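Local coordinates for shikimate dehydrogenase-like protein HI_0607 (Haemophilus influenzae, PDB 1NPY) that catalyses, slowly and in vitro, the NADP(+)-dependent oxidation of shikimate to 3-dehydroshikimate, though shikimate may not be its biological substrate, at residues A120-H125 / I178-T183. Residues are numbered along the deposited sequence; the frame is centred on the assembly and turned at random.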
loop_
_atom_site.group_PDB
_atom_site.type_symbol
_atom_site.label_atom_id
_atom_site.label_comp_id
_atom_site.label_asym_id
_atom_site.label_seq_id
_atom_site.Cartn_x
_atom_site.Cartn_y
_atom_site.Cartn_z
ATOM N N ALA A 120 12.235 -6.923 -17.462
ATOM C CA ALA A 120 12.492 -8.048 -16.569
ATOM C C ALA A 120 11.233 -8.877 -16.340
ATOM O O ALA A 120 10.121 -8.351 -16.351
ATOM C CB ALA A 120 13.013 -7.521 -15.248
ATOM N N LYS A 121 11.433 -10.160 -16.054
ATOM C CA LYS A 121 10.367 -11.099 -15.742
ATOM C C LYS A 121 10.001 -10.984 -14.260
ATOM O O LYS A 121 10.888 -10.994 -13.393
ATOM C CB LYS A 121 10.800 -12.524 -16.062
ATOM C CG LYS A 121 10.861 -12.852 -17.555
ATOM C CD LYS A 121 11.655 -14.122 -17.829
ATOM C CE LYS A 121 11.017 -15.323 -17.164
ATOM N NZ LYS A 121 11.560 -16.643 -17.606
ATOM N N VAL A 122 8.714 -10.760 -14.008
ATOM C CA VAL A 122 8.183 -10.599 -12.650
ATOM C C VAL A 122 7.306 -11.798 -12.275
ATOM O O VAL A 122 6.525 -12.267 -13.087
ATOM C CB VAL A 122 7.307 -9.336 -12.557
ATOM C CG1 VAL A 122 6.821 -9.103 -11.124
ATOM C CG2 VAL A 122 8.118 -8.136 -13.043
ATOM N N ILE A 123 7.420 -12.292 -11.042
ATOM C CA ILE A 123 6.427 -13.192 -10.464
ATOM C C ILE A 123 5.888 -12.603 -9.177
ATOM O O ILE A 123 6.662 -12.227 -8.297
ATOM C CB ILE A 123 6.994 -14.613 -10.220
ATOM C CG1 ILE A 123 7.385 -15.264 -11.546
ATOM C CG2 ILE A 123 5.982 -15.466 -9.446
ATOM C CD1 ILE A 123 7.910 -16.694 -11.319
ATOM N N VAL A 124 4.567 -12.457 -9.109
ATOM C CA VAL A 124 3.852 -12.048 -7.911
ATOM C C VAL A 124 3.260 -13.282 -7.221
ATOM O O VAL A 124 2.495 -14.028 -7.834
ATOM C CB VAL A 124 2.719 -11.051 -8.243
ATOM C CG1 VAL A 124 1.932 -10.712 -7.002
ATOM C CG2 VAL A 124 3.258 -9.761 -8.874
ATOM N N HIS A 125 3.658 -13.544 -5.979
ATOM C CA HIS A 125 3.078 -14.605 -5.175
ATOM C C HIS A 125 1.960 -13.995 -4.343
ATOM O O HIS A 125 2.189 -13.216 -3.423
ATOM C CB HIS A 125 4.151 -15.243 -4.287
ATOM C CG HIS A 125 3.721 -16.498 -3.592
ATOM N ND1 HIS A 125 4.566 -17.200 -2.758
ATOM C CD2 HIS A 125 2.586 -17.228 -3.674
ATOM C CE1 HIS A 125 3.955 -18.291 -2.327
ATOM N NE2 HIS A 125 2.745 -18.326 -2.861
ATOM N N ILE A 178 12.393 -10.518 -10.823
ATOM C CA ILE A 178 11.768 -9.750 -9.761
ATOM C C ILE A 178 10.728 -10.645 -9.093
ATOM O O ILE A 178 9.745 -11.061 -9.713
ATOM C CB ILE A 178 11.131 -8.451 -10.293
ATOM C CG1 ILE A 178 12.192 -7.551 -10.941
ATOM C CG2 ILE A 178 10.449 -7.677 -9.197
ATOM C CD1 ILE A 178 11.624 -6.349 -11.721
ATOM N N LEU A 179 10.947 -10.921 -7.812
ATOM C CA LEU A 179 10.017 -11.703 -7.010
ATOM C C LEU A 179 9.277 -10.812 -6.026
ATOM O O LEU A 179 9.898 -10.078 -5.260
ATOM C CB LEU A 179 10.763 -12.774 -6.221
ATOM C CG LEU A 179 11.718 -13.589 -7.093
ATOM C CD1 LEU A 179 12.437 -14.572 -6.176
ATOM C CD2 LEU A 179 10.972 -14.364 -8.164
ATOM N N VAL A 180 7.951 -10.829 -6.089
ATOM C CA VAL A 180 7.154 -9.987 -5.208
ATOM C C VAL A 180 6.263 -10.875 -4.348
ATOM O O VAL A 180 5.494 -11.693 -4.858
ATOM C CB VAL A 180 6.245 -8.984 -5.973
ATOM C CG1 VAL A 180 5.649 -7.976 -5.034
ATOM C CG2 VAL A 180 6.956 -8.316 -7.124
ATOM N N ASN A 181 6.318 -10.674 -3.036
ATOM C CA ASN A 181 5.443 -11.399 -2.133
ATOM C C ASN A 181 4.305 -10.475 -1.691
ATOM O O ASN A 181 4.556 -9.390 -1.132
ATOM C CB ASN A 181 6.160 -11.883 -0.876
ATOM C CG ASN A 181 5.190 -12.548 0.094
ATOM O OD1 ASN A 181 4.456 -13.445 -0.309
ATOM N ND2 ASN A 181 5.177 -12.126 1.340
ATOM N N VAL A 182 3.082 -10.926 -1.966
ATOM C CA VAL A 182 1.861 -10.290 -1.497
ATOM C C VAL A 182 0.966 -11.269 -0.715
ATOM O O VAL A 182 -0.247 -11.074 -0.569
ATOM C CB VAL A 182 1.046 -9.623 -2.629
ATOM C CG1 VAL A 182 1.835 -8.497 -3.259
ATOM C CG2 VAL A 182 0.555 -10.611 -3.698
ATOM N N THR A 183 1.576 -12.311 -0.173
ATOM C CA THR A 183 0.883 -13.235 0.727
ATOM C C THR A 183 1.136 -12.824 2.172
ATOM O O THR A 183 1.972 -11.953 2.453
ATOM C CB THR A 183 1.382 -14.701 0.597
ATOM O OG1 THR A 183 2.749 -14.809 1.020
ATOM C CG2 THR A 183 1.363 -15.285 -0.809
#
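V124 and V182 make the tight, buried part of this contact. V124 CG1 meets V182 CG2 at 3.6 Å. V182 CG1 is anti to the carbonyl carbon (chi1 -63°), which puts CG2 between the backbone N and the carbonyl carbon, 3.1 Å from H125 O. Strands 122-125 and 178-181 run parallel, side by side, in the middle of the six-stranded parallel sheet. Five backbone hydrogen bonds join the two segments, from I178 N to K121 O through V182 N to H125 O. The H125 N to V180 O bond is short and nearly straight, at 2.8 Å and 169°. V122, V124, I178 and V180 share one buried face. There V122 CG1 reaches V180 CG2 at 4.1 Å, and helix 131-140 covers V124, V180 and V182 through V134. The other face is looser between the strands: I123 CB comes only within 4.5 Å of L179 CD2. F202 of helix 200-205 packs on both residues. H125 and T183, at the same end as V182, are partly exposed. T183 CG2 lies over one face of the H125 ring, a CH-pi contact. H125 also stacks with Y149, and its ND1 hydrogen-bonds to A197 O. T183 OG1 donates to N181 OD1 at 2.6 Å, in the carbonyl plane on a lone pair. T183 N comes from above that plane and closes an Asx turn. Strand order 3-2-1-4-5-6, with these as 1 and 4, fits a Rossmann-type domain. The apolar face thus ends in polar H125, N181 and T183, probably beside the cofactor site: G126 and S184, assigned to NADP(+) by similarity, follow directly.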